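Local coordinates for heat shock protein, putative (Plasmodium falciparum, PDB 1Y6Z), which probably acts, as the middle domain of an Hsp90-family protein, in ATP-dependent folding of client proteins, at residues B[73-79]-B[99-105]; B[69-73]-B[84-90]; B[4-8]-B[18-22]; B[93-97]-B[132-136]. One frame throughout, in Å; residues are numbered along the deposited sequence. Where two conformers were deposited one is given.

In the fold
All four contacts lie in the N-terminal part of this Hsp90 middle-domain chain, around its five-stranded mixed sheet. Contact 1 pairs two parallel strands of that sheet. Contact 2 sits at their N-terminal end, shares Ile73 with contact 1, and has its centre 12 Å from that of contact 1. Contact 3 covers one sheet face, 13 Å from contact 1 between centres, and Trp7 NE1 lies 2.6 Å from Asp102 OD1. Contact 4 joins the loop before strand 98-103 to helix 121-141, on the other face. Its centre is 13 Å from that of contact 2. Contacts 3 and 4 do not touch; their nearest atoms are about 10 Å apart.

Contact 1 of 4, residues B[73-79]-B[99-105]; sequences IRLYVKR and GIVDSEN
Strands 73-77 and 99-103 run parallel in the mixed sheet of this Hsp90 middle domain. Their axes approach to 4.6 Å and cross at -19°. The register pairs Ile73 with Gly99 and continues one for one to Val77 with Ser103. The ladder runs Arg74 N to Gly99 O (2.9 Å), Val101 N to Arg74 O (3.0 Å), Tyr76 N to Val101 O (2.8 Å), Ser103 N to Tyr76 O (3.1 Å) and Lys78 N to Ser103 O (3.0 Å). Side chains alternate between faces. Ile73 (m, t) sets CG2 4.0 Å from CG2 of Val101 (t), on the face covered by helix 121-141. Arg74, Tyr76, Ile100 and Asp102 share the opposite face. Tyr76 is m, and its CE1 lies 3.9 Å from CB of Ile100 (p, p). Arg74 (m, t, p) curls back, so that its NE donates to Tyr76 OH at 2.9 Å. After Val77 the backbone turns through Lys78 and Arg79, both with positive phi. Asp102 (t) then accepts Arg79 N on OD2 at 3.1 Å, while its OD1 takes the indole of Trp7. One carboxylate thus ties the turn after strand 73-77 and the N-terminal segment to the same strand.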
# COMPACT_ATOMS: atom_id res chain seq x y z
N ILE B 73 -16.08 -15.19 8.55
CA ILE B 73 -16.77 -14.30 7.64
C ILE B 73 -18.10 -14.88 7.14
O ILE B 73 -18.17 -15.99 6.59
CB ILE B 73 -15.85 -13.88 6.50
CG1 ILE B 73 -14.57 -13.20 7.08
CG2 ILE B 73 -16.56 -12.97 5.57
CD1 ILE B 73 -13.70 -12.61 6.01
N ARG B 74 -19.15 -14.12 7.37
CA ARG B 74 -20.53 -14.51 7.01
C ARG B 74 -20.86 -13.96 5.61
O ARG B 74 -20.77 -12.75 5.37
CB ARG B 74 -21.50 -13.90 8.01
CG ARG B 74 -21.33 -14.43 9.43
CD ARG B 74 -22.17 -13.59 10.32
NE ARG B 74 -23.59 -13.72 9.96
CZ ARG B 74 -24.39 -14.65 10.50
NH1 ARG B 74 -23.93 -15.51 11.39
NH2 ARG B 74 -25.67 -14.71 10.15
N LEU B 75 -21.21 -14.86 4.70
CA LEU B 75 -21.65 -14.50 3.40
C LEU B 75 -23.19 -14.29 3.33
O LEU B 75 -23.98 -15.14 3.79
CB LEU B 75 -21.24 -15.53 2.36
CG LEU B 75 -21.95 -15.29 1.01
CD1 LEU B 75 -21.27 -14.24 0.15
CD2 LEU B 75 -22.12 -16.60 0.23
N TYR B 76 -23.58 -13.18 2.72
CA TYR B 76 -24.97 -12.88 2.43
C TYR B 76 -25.00 -12.75 0.90
O TYR B 76 -24.01 -12.33 0.27
CB TYR B 76 -25.40 -11.57 3.13
CG TYR B 76 -25.44 -11.61 4.66
CD1 TYR B 76 -24.26 -11.45 5.38
CD2 TYR B 76 -26.64 -11.84 5.38
CE1 TYR B 76 -24.24 -11.48 6.72
CE2 TYR B 76 -26.63 -11.87 6.79
CZ TYR B 76 -25.40 -11.68 7.44
OH TYR B 76 -25.27 -11.69 8.81
N VAL B 77 -26.11 -13.17 0.30
CA VAL B 77 -26.39 -12.85 -1.10
C VAL B 77 -27.72 -12.11 -1.03
O VAL B 77 -28.62 -12.52 -0.28
CB VAL B 77 -26.44 -14.11 -2.02
CG1 VAL B 77 -26.69 -13.75 -3.46
CG2 VAL B 77 -25.12 -14.87 -1.95
N LYS B 78 -27.83 -11.01 -1.76
CA LYS B 78 -29.03 -10.17 -1.76
C LYS B 78 -29.65 -10.02 -0.37
O LYS B 78 -30.88 -10.05 -0.20
CB LYS B 78 -30.07 -10.69 -2.78
CG LYS B 78 -29.54 -11.00 -4.19
CD LYS B 78 -30.63 -11.62 -5.08
CE LYS B 78 -30.27 -11.52 -6.57
NZ LYS B 78 -31.53 -11.57 -7.42
N ARG B 79 -28.77 -9.85 0.62
CA ARG B 79 -29.12 -9.68 2.05
C ARG B 79 -29.67 -10.92 2.75
O ARG B 79 -30.07 -10.86 3.91
CB ARG B 79 -30.01 -8.45 2.27
CG ARG B 79 -29.51 -7.23 1.52
CD ARG B 79 -30.50 -6.08 1.49
NE ARG B 79 -31.23 -5.97 2.74
CZ ARG B 79 -32.53 -6.24 2.88
NH1 ARG B 79 -33.11 -6.12 4.07
NH2 ARG B 79 -33.23 -6.63 1.82
N GLY B 99 -16.40 -10.79 10.03
CA GLY B 99 -16.96 -9.79 9.14
C GLY B 99 -18.09 -10.33 8.28
O GLY B 99 -18.50 -11.50 8.42
N ILE B 100 -18.60 -9.47 7.41
CA ILE B 100 -19.67 -9.85 6.54
C ILE B 100 -19.30 -9.47 5.12
O ILE B 100 -18.59 -8.48 4.89
CB ILE B 100 -21.07 -9.26 7.00
CG1 ILE B 100 -21.21 -7.78 6.63
CG2 ILE B 100 -21.35 -9.50 8.57
CD1 ILE B 100 -21.76 -7.53 5.18
N VAL B 101 -19.81 -10.23 4.17
CA VAL B 101 -19.81 -9.80 2.77
C VAL B 101 -21.25 -9.96 2.25
O VAL B 101 -21.85 -11.03 2.43
CB VAL B 101 -18.90 -10.70 1.90
CG1 VAL B 101 -18.98 -10.24 0.40
CG2 VAL B 101 -17.47 -10.69 2.39
N ASP B 102 -21.81 -8.91 1.66
CA ASP B 102 -23.11 -9.07 0.98
C ASP B 102 -22.93 -8.78 -0.49
O ASP B 102 -22.68 -7.64 -0.87
CB ASP B 102 -24.14 -8.13 1.55
CG ASP B 102 -25.56 -8.41 1.02
OD1 ASP B 102 -26.49 -7.76 1.51
OD2 ASP B 102 -25.75 -9.26 0.14
N SER B 103 -23.07 -9.84 -1.29
CA SER B 103 -22.91 -9.84 -2.73
C SER B 103 -24.24 -9.70 -3.47
O SER B 103 -25.26 -10.24 -3.05
CB SER B 103 -22.24 -11.15 -3.16
OG SER B 103 -21.62 -11.00 -4.43
N GLU B 104 -24.22 -8.98 -4.59
CA GLU B 104 -25.39 -8.92 -5.50
C GLU B 104 -25.57 -10.21 -6.33
O GLU B 104 -26.68 -10.51 -6.79
CB GLU B 104 -25.25 -7.71 -6.43
CG GLU B 104 -26.56 -7.24 -7.06
CD GLU B 104 -27.52 -6.66 -6.03
OE1 GLU B 104 -28.55 -7.32 -5.76
OE2 GLU B 104 -27.23 -5.56 -5.48
N ASN B 105 -24.49 -10.95 -6.50
CA ASN B 105 -24.41 -12.04 -7.47
C ASN B 105 -24.09 -13.37 -6.80
O ASN B 105 -24.84 -13.83 -5.95
CB ASN B 105 -23.35 -11.72 -8.54
CG ASN B 105 -23.79 -10.57 -9.48
OD1 ASN B 105 -24.89 -10.02 -9.34
ND2 ASN B 105 -22.92 -10.22 -10.44

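Contact 2 of 4, residues B[69-73]-B[84-90]; sequences ESRGI and DKFSESI
Two loops meet here beside the mixed sheet, one leading into strand 73-77 and the other leaving strand 80-83. A short 3-10 turn spans 86-88, and a salt-bridge network links Glu69, Arg71 and Asp84. Ile73, Arg71 and Asp84 bury the most surface. Ile73 (m, t) wedges against the 3-10 turn. Its CG2 lies 3.9 Å from CD2 of Phe86 (t), and its CD1 4.0 Å from CD1 of Ile90 (p, t). Its backbone O accepts Phe86 N at 3.2 Å. Ile73 N donates a weak hydrogen bond to Ser87 OG, also at 3.2 Å. Gly72, with phi 66° and psi -64°, makes the bend before it, and Ile73 N bonds to Arg71 O at 2.7 Å. Arg71 (m, m, t) sets NH1 2.7 Å from OD1 of Asp84 (p). Arg71 NE and NH2 contact Glu69 OE1 at 2.9 and 2.7 Å. The register brings Arg71 CA to 4.5 Å from Lys85 CA and Ser70 CA to 5.4 Å from Glu88 CA. Phe86 continues onto helix 121-141 at Leu121 and Asn125. Over one face of the guanidinium sits a like charge, with Lys85 NZ 3.1 Å from Arg71 NH1.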
# COMPACT_ATOMS: atom_id res chain seq x y z
N GLU B 69 -12.84 -25.48 10.16
CA GLU B 69 -14.13 -25.10 9.62
C GLU B 69 -14.06 -23.74 8.95
O GLU B 69 -14.90 -23.41 8.10
CB GLU B 69 -15.15 -25.07 10.74
CG GLU B 69 -15.26 -26.38 11.50
CD GLU B 69 -16.34 -26.34 12.57
OE1 GLU B 69 -17.42 -25.77 12.29
OE2 GLU B 69 -16.10 -26.88 13.67
N SER B 70 -13.05 -22.96 9.35
CA SER B 70 -12.86 -21.56 8.96
C SER B 70 -14.17 -20.78 8.87
O SER B 70 -14.70 -20.54 7.78
CB SER B 70 -12.05 -21.47 7.66
OG SER B 70 -11.05 -20.47 7.81
N ARG B 71 -14.68 -20.38 10.04
CA ARG B 71 -15.96 -19.67 10.12
C ARG B 71 -15.84 -18.18 9.74
O ARG B 71 -15.84 -17.84 8.55
CB ARG B 71 -16.56 -19.81 11.54
CG ARG B 71 -16.94 -21.25 11.96
CD ARG B 71 -17.92 -21.89 10.97
NE ARG B 71 -18.39 -23.19 11.45
CZ ARG B 71 -19.56 -23.75 11.13
NH1 ARG B 71 -20.41 -23.15 10.31
NH2 ARG B 71 -19.88 -24.95 11.64
N GLY B 72 -15.83 -17.33 10.76
CA GLY B 72 -15.35 -15.96 10.70
C GLY B 72 -16.07 -14.96 9.86
O GLY B 72 -16.57 -13.95 10.36
N ILE B 73 -16.08 -15.19 8.55
CA ILE B 73 -16.77 -14.30 7.64
C ILE B 73 -18.10 -14.88 7.14
O ILE B 73 -18.17 -15.99 6.59
CB ILE B 73 -15.85 -13.88 6.50
CG1 ILE B 73 -14.57 -13.20 7.08
CG2 ILE B 73 -16.56 -12.97 5.57
CD1 ILE B 73 -13.70 -12.61 6.01
N ASP B 84 -21.52 -19.06 7.22
CA ASP B 84 -20.38 -18.40 7.83
C ASP B 84 -19.00 -19.05 7.55
O ASP B 84 -18.11 -19.09 8.42
CB ASP B 84 -20.64 -18.15 9.32
CG ASP B 84 -20.80 -19.45 10.13
OD1 ASP B 84 -20.57 -20.59 9.61
OD2 ASP B 84 -21.13 -19.30 11.33
N LYS B 85 -18.83 -19.56 6.34
CA LYS B 85 -17.61 -20.27 5.97
C LYS B 85 -16.90 -19.62 4.80
O LYS B 85 -16.09 -20.26 4.11
CB LYS B 85 -17.93 -21.75 5.67
CG LYS B 85 -18.59 -22.45 6.83
CD LYS B 85 -19.23 -23.76 6.42
CE LYS B 85 -19.40 -24.63 7.63
NZ LYS B 85 -18.21 -24.46 8.54
N PHE B 86 -17.16 -18.34 4.60
CA PHE B 86 -16.56 -17.64 3.49
C PHE B 86 -15.02 -17.49 3.62
O PHE B 86 -14.32 -17.31 2.62
CB PHE B 86 -17.23 -16.29 3.32
CG PHE B 86 -16.84 -15.61 2.09
CD1 PHE B 86 -17.37 -16.03 0.87
CD2 PHE B 86 -15.86 -14.61 2.10
CE1 PHE B 86 -16.97 -15.40 -0.30
CE2 PHE B 86 -15.45 -13.99 0.92
CZ PHE B 86 -16.02 -14.38 -0.28
N SER B 87 -14.54 -17.55 4.86
CA SER B 87 -13.12 -17.50 5.18
C SER B 87 -12.25 -18.67 4.64
O SER B 87 -11.02 -18.54 4.56
CB SER B 87 -12.94 -17.41 6.69
OG SER B 87 -13.35 -16.14 7.16
N GLU B 88 -12.90 -19.79 4.29
CA GLU B 88 -12.23 -20.96 3.67
C GLU B 88 -11.57 -20.66 2.31
O GLU B 88 -10.73 -21.43 1.82
CB GLU B 88 -13.23 -22.07 3.43
CG GLU B 88 -13.64 -22.87 4.62
CD GLU B 88 -14.48 -24.07 4.19
OE1 GLU B 88 -13.96 -24.91 3.40
OE2 GLU B 88 -15.66 -24.17 4.63
N SER B 89 -11.99 -19.57 1.69
CA SER B 89 -11.40 -19.17 0.43
C SER B 89 -10.37 -18.01 0.56
O SER B 89 -9.68 -17.68 -0.43
CB SER B 89 -12.52 -18.87 -0.58
OG SER B 89 -13.36 -17.83 -0.09
N ILE B 90 -10.27 -17.39 1.74
CA ILE B 90 -9.27 -16.31 1.88
C ILE B 90 -8.00 -16.93 2.49
O ILE B 90 -8.08 -18.02 3.04
CB ILE B 90 -9.84 -15.01 2.62
CG1 ILE B 90 -9.90 -15.18 4.13
CG2 ILE B 90 -11.26 -14.68 2.14
CD1 ILE B 90 -10.11 -13.81 4.87

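Contact 3 of 4, residues B[4-8]-B[18-22]; sequences LPIWK and DYYSF
In this Hsp90 middle domain, segment 4-8 and helix 16-27 pack side by side on the mixed sheet. Leu4 and Pro5 lead in with extended backbone. A 3-10 turn follows at 6-8, with Lys8 N bonded to Pro5 O at 3.0 Å. Ile6 (t, t) points its CB at the helix; its CA is 7.7 Å from that of Phe22. Its CG2 sits 3.4 Å from the centroid of the Phe22 (t) ring, 11° off the normal, a CH-pi contact. Ile6 CD1 is 3.5 Å from Asp18 O and lies over one face of the Tyr19 (m) ring, 4.0 Å from CD2. The CA-to-CB bond of Trp7 (p) points sideways, but CZ3 comes to 3.6 Å from Phe22 CZ; the two rings are oblique, planes at 65°. Trp7 NE1 bonds to Asp102 and Tyr19 OH to His38. Ile6 also touches Ile50, and Phe22 touches Ile100 and Tyr52. Hydrocarbon and aromatic packing joins the segments, while the polar ends of Trp7 and Tyr19 are satisfied by strand residues.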
# COMPACT_ATOMS: atom_id res chain seq x y z
N LEU B 4 -33.06 -1.56 7.18
CA LEU B 4 -32.25 -2.54 6.42
C LEU B 4 -30.95 -2.86 7.17
O LEU B 4 -30.74 -2.34 8.27
CB LEU B 4 -32.05 -2.08 4.96
CG LEU B 4 -31.27 -0.85 4.49
CD1 LEU B 4 -31.79 -0.49 3.08
CD2 LEU B 4 -31.37 0.33 5.43
N PRO B 5 -30.14 -3.81 6.64
CA PRO B 5 -28.98 -4.19 7.43
C PRO B 5 -27.90 -3.11 7.43
O PRO B 5 -27.78 -2.37 6.44
CB PRO B 5 -28.48 -5.44 6.71
CG PRO B 5 -28.82 -5.21 5.29
CD PRO B 5 -30.19 -4.55 5.36
N ILE B 6 -27.12 -3.05 8.51
CA ILE B 6 -26.09 -2.02 8.70
C ILE B 6 -25.20 -1.82 7.46
O ILE B 6 -24.95 -0.69 7.08
CB ILE B 6 -25.24 -2.27 9.98
CG1 ILE B 6 -24.23 -1.14 10.23
CG2 ILE B 6 -24.50 -3.59 9.86
CD1 ILE B 6 -23.66 -1.10 11.67
N TRP B 7 -24.77 -2.92 6.82
CA TRP B 7 -23.83 -2.88 5.68
C TRP B 7 -24.34 -2.25 4.40
O TRP B 7 -23.57 -2.10 3.44
CB TRP B 7 -23.28 -4.26 5.36
CG TRP B 7 -24.32 -5.30 4.93
CD1 TRP B 7 -24.79 -5.54 3.66
CD2 TRP B 7 -24.92 -6.28 5.77
NE1 TRP B 7 -25.69 -6.57 3.67
CE2 TRP B 7 -25.78 -7.06 4.95
CE3 TRP B 7 -24.85 -6.58 7.14
CZ2 TRP B 7 -26.54 -8.11 5.46
CZ3 TRP B 7 -25.60 -7.63 7.64
CH2 TRP B 7 -26.44 -8.37 6.81
N LYS B 8 -25.64 -1.91 4.42
CA LYS B 8 -26.35 -1.28 3.31
C LYS B 8 -26.67 0.19 3.60
O LYS B 8 -26.91 0.97 2.68
CB LYS B 8 -27.63 -2.05 3.02
CG LYS B 8 -27.64 -2.63 1.62
CD LYS B 8 -26.83 -3.90 1.49
CE LYS B 8 -26.90 -4.41 0.07
NZ LYS B 8 -28.35 -4.39 -0.36
N ASP B 18 -22.60 1.91 16.75
CA ASP B 18 -23.45 1.17 15.84
C ASP B 18 -22.68 -0.05 15.26
O ASP B 18 -23.22 -1.13 15.14
CB ASP B 18 -23.92 2.05 14.68
CG ASP B 18 -24.98 3.07 15.09
OD1 ASP B 18 -25.69 2.81 16.08
OD2 ASP B 18 -25.07 4.12 14.44
N TYR B 19 -21.42 0.18 14.89
CA TYR B 19 -20.57 -0.91 14.35
C TYR B 19 -20.18 -1.94 15.43
O TYR B 19 -20.22 -3.17 15.21
CB TYR B 19 -19.32 -0.27 13.73
CG TYR B 19 -19.57 0.37 12.37
CD1 TYR B 19 -19.63 1.74 12.23
CD2 TYR B 19 -19.74 -0.42 11.21
CE1 TYR B 19 -19.82 2.34 10.96
CE2 TYR B 19 -19.91 0.15 9.96
CZ TYR B 19 -19.97 1.53 9.84
OH TYR B 19 -20.14 2.11 8.57
N TYR B 20 -19.77 -1.43 16.58
CA TYR B 20 -19.43 -2.31 17.73
C TYR B 20 -20.62 -3.14 18.18
O TYR B 20 -20.47 -4.33 18.44
CB TYR B 20 -18.93 -1.48 18.89
CG TYR B 20 -17.51 -1.00 18.82
CD1 TYR B 20 -16.77 -0.96 17.62
CD2 TYR B 20 -16.89 -0.53 19.99
CE1 TYR B 20 -15.47 -0.46 17.59
CE2 TYR B 20 -15.59 -0.05 19.95
CZ TYR B 20 -14.88 -0.05 18.75
OH TYR B 20 -13.57 0.41 18.71
N SER B 21 -21.82 -2.56 18.28
CA SER B 21 -23.04 -3.31 18.64
C SER B 21 -23.43 -4.35 17.61
O SER B 21 -23.83 -5.45 17.97
CB SER B 21 -24.25 -2.38 18.86
OG SER B 21 -23.84 -1.39 19.78
N PHE B 22 -23.34 -4.01 16.34
CA PHE B 22 -23.49 -4.99 15.30
C PHE B 22 -22.51 -6.14 15.38
O PHE B 22 -22.92 -7.29 15.22
CB PHE B 22 -23.45 -4.34 13.89
CG PHE B 22 -23.57 -5.34 12.78
CD1 PHE B 22 -24.80 -5.85 12.44
CD2 PHE B 22 -22.44 -5.81 12.11
CE1 PHE B 22 -24.92 -6.80 11.45
CE2 PHE B 22 -22.55 -6.76 11.11
CZ PHE B 22 -23.80 -7.27 10.78

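Contact 4 of 4, residues B[93-97]-B[132-136]; sequences WLTFL and SISMM
This is loop-to-helix packing in the Hsp90 middle domain. The loop before strand 98-103 meets helix 121-141 in a buried apolar contact. The loop holds a type I beta turn from Leu94 to Leu97, closed by Leu97 N to Leu94 O at 3.1 Å. The helix is regular, with Met136 N bonded to Ser132 O at 3.1 Å. Ser132 (m) comes first and points at the loop; its CA is 8.3 Å from that of Leu94. Its CB lies 4.0 Å from CD2 of Leu94 (m, t). Its OG approaches CD1 of Leu97 (m, t) to 3.1 Å, while the hydroxyl bonds to Ile128 O, one turn back. Ile133 (m, t) follows, with CG1 4.1 Å from CH2 of Trp93, at the indole edge. Met135 (t, t, p) places CE 4.3 Å from Leu97 CD2 and also touches Ile53 of the sheet. Met136 (m, t, m) ends the segment with a Met-aromatic contact to Trp93 (p). Phe150 and Leu158 of helix 145-164 pack on Met136, and the indole NE1 of Trp93 bonds to Asp165. The SD of Met136 is 5.4 Å from the centroid of the six-membered Trp93 ring, at its edge, and its CE is 3.5 Å from Trp93 CH2.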
# COMPACT_ATOMS: atom_id res chain seq x y z
N TRP B 93 -4.01 -17.08 6.90
CA TRP B 93 -3.43 -16.20 7.92
C TRP B 93 -4.45 -15.13 8.37
O TRP B 93 -4.30 -14.57 9.44
CB TRP B 93 -2.11 -15.58 7.49
CG TRP B 93 -2.24 -14.53 6.48
CD1 TRP B 93 -2.28 -14.73 5.14
CD2 TRP B 93 -2.38 -13.11 6.70
NE1 TRP B 93 -2.45 -13.52 4.50
CE2 TRP B 93 -2.45 -12.51 5.44
CE3 TRP B 93 -2.40 -12.28 7.86
CZ2 TRP B 93 -2.59 -11.10 5.27
CZ3 TRP B 93 -2.48 -10.87 7.70
CH2 TRP B 93 -2.60 -10.31 6.41
N LEU B 94 -5.50 -14.91 7.59
CA LEU B 94 -6.57 -13.97 7.94
C LEU B 94 -7.81 -14.57 8.61
O LEU B 94 -8.83 -13.89 8.71
CB LEU B 94 -7.04 -13.24 6.68
CG LEU B 94 -5.98 -12.23 6.28
CD1 LEU B 94 -6.32 -11.87 4.86
CD2 LEU B 94 -6.04 -10.98 7.24
N THR B 95 -7.69 -15.82 9.06
CA THR B 95 -8.76 -16.57 9.74
C THR B 95 -9.28 -15.83 10.98
O THR B 95 -10.41 -16.06 11.39
CB THR B 95 -8.32 -18.01 10.16
OG1 THR B 95 -9.46 -18.78 10.62
CG2 THR B 95 -7.24 -17.99 11.24
N PHE B 96 -8.46 -14.97 11.56
CA PHE B 96 -8.87 -14.24 12.81
C PHE B 96 -9.85 -13.12 12.52
O PHE B 96 -10.50 -12.64 13.42
CB PHE B 96 -7.67 -13.72 13.61
CG PHE B 96 -6.88 -12.64 12.89
CD1 PHE B 96 -5.81 -12.97 12.08
CD2 PHE B 96 -7.26 -11.29 13.00
CE1 PHE B 96 -5.05 -11.99 11.41
CE2 PHE B 96 -6.52 -10.28 12.28
CZ PHE B 96 -5.42 -10.64 11.52
N LEU B 97 -9.99 -12.67 11.26
CA LEU B 97 -10.94 -11.61 10.96
C LEU B 97 -12.39 -12.12 11.15
O LEU B 97 -12.69 -13.28 10.89
CB LEU B 97 -10.82 -11.25 9.43
CG LEU B 97 -9.60 -10.53 8.89
CD1 LEU B 97 -9.93 -10.29 7.37
CD2 LEU B 97 -9.48 -9.21 9.53
N SER B 132 -7.90 -5.50 4.47
CA SER B 132 -7.44 -6.02 5.79
C SER B 132 -6.01 -5.52 6.06
O SER B 132 -5.72 -5.08 7.14
CB SER B 132 -7.43 -7.56 5.78
OG SER B 132 -8.75 -8.04 5.65
N ILE B 133 -5.12 -5.59 5.06
CA ILE B 133 -3.77 -5.03 5.24
C ILE B 133 -3.75 -3.51 5.52
O ILE B 133 -3.05 -3.06 6.43
CB ILE B 133 -2.83 -5.45 4.05
CG1 ILE B 133 -2.72 -6.98 4.02
CG2 ILE B 133 -1.46 -4.72 4.16
CD1 ILE B 133 -2.01 -7.65 2.77
N SER B 134 -4.56 -2.73 4.79
CA SER B 134 -4.62 -1.30 4.96
C SER B 134 -5.19 -0.94 6.35
O SER B 134 -4.67 -0.01 7.00
CB SER B 134 -5.38 -0.65 3.75
OG SER B 134 -5.68 0.71 4.01
N MET B 135 -6.19 -1.71 6.82
CA MET B 135 -6.74 -1.59 8.17
C MET B 135 -5.62 -1.77 9.22
O MET B 135 -5.53 -0.96 10.14
CB MET B 135 -7.90 -2.60 8.42
CG MET B 135 -8.45 -2.64 9.91
SD MET B 135 -10.08 -3.47 10.11
CE MET B 135 -9.71 -4.91 9.14
N MET B 136 -4.83 -2.84 9.11
CA MET B 136 -3.68 -3.10 10.04
C MET B 136 -2.68 -1.98 9.93
O MET B 136 -2.21 -1.43 10.94
CB MET B 136 -2.97 -4.44 9.72
CG MET B 136 -3.77 -5.72 10.08
SD MET B 136 -3.02 -7.29 9.59
CE MET B 136 -3.08 -7.12 7.84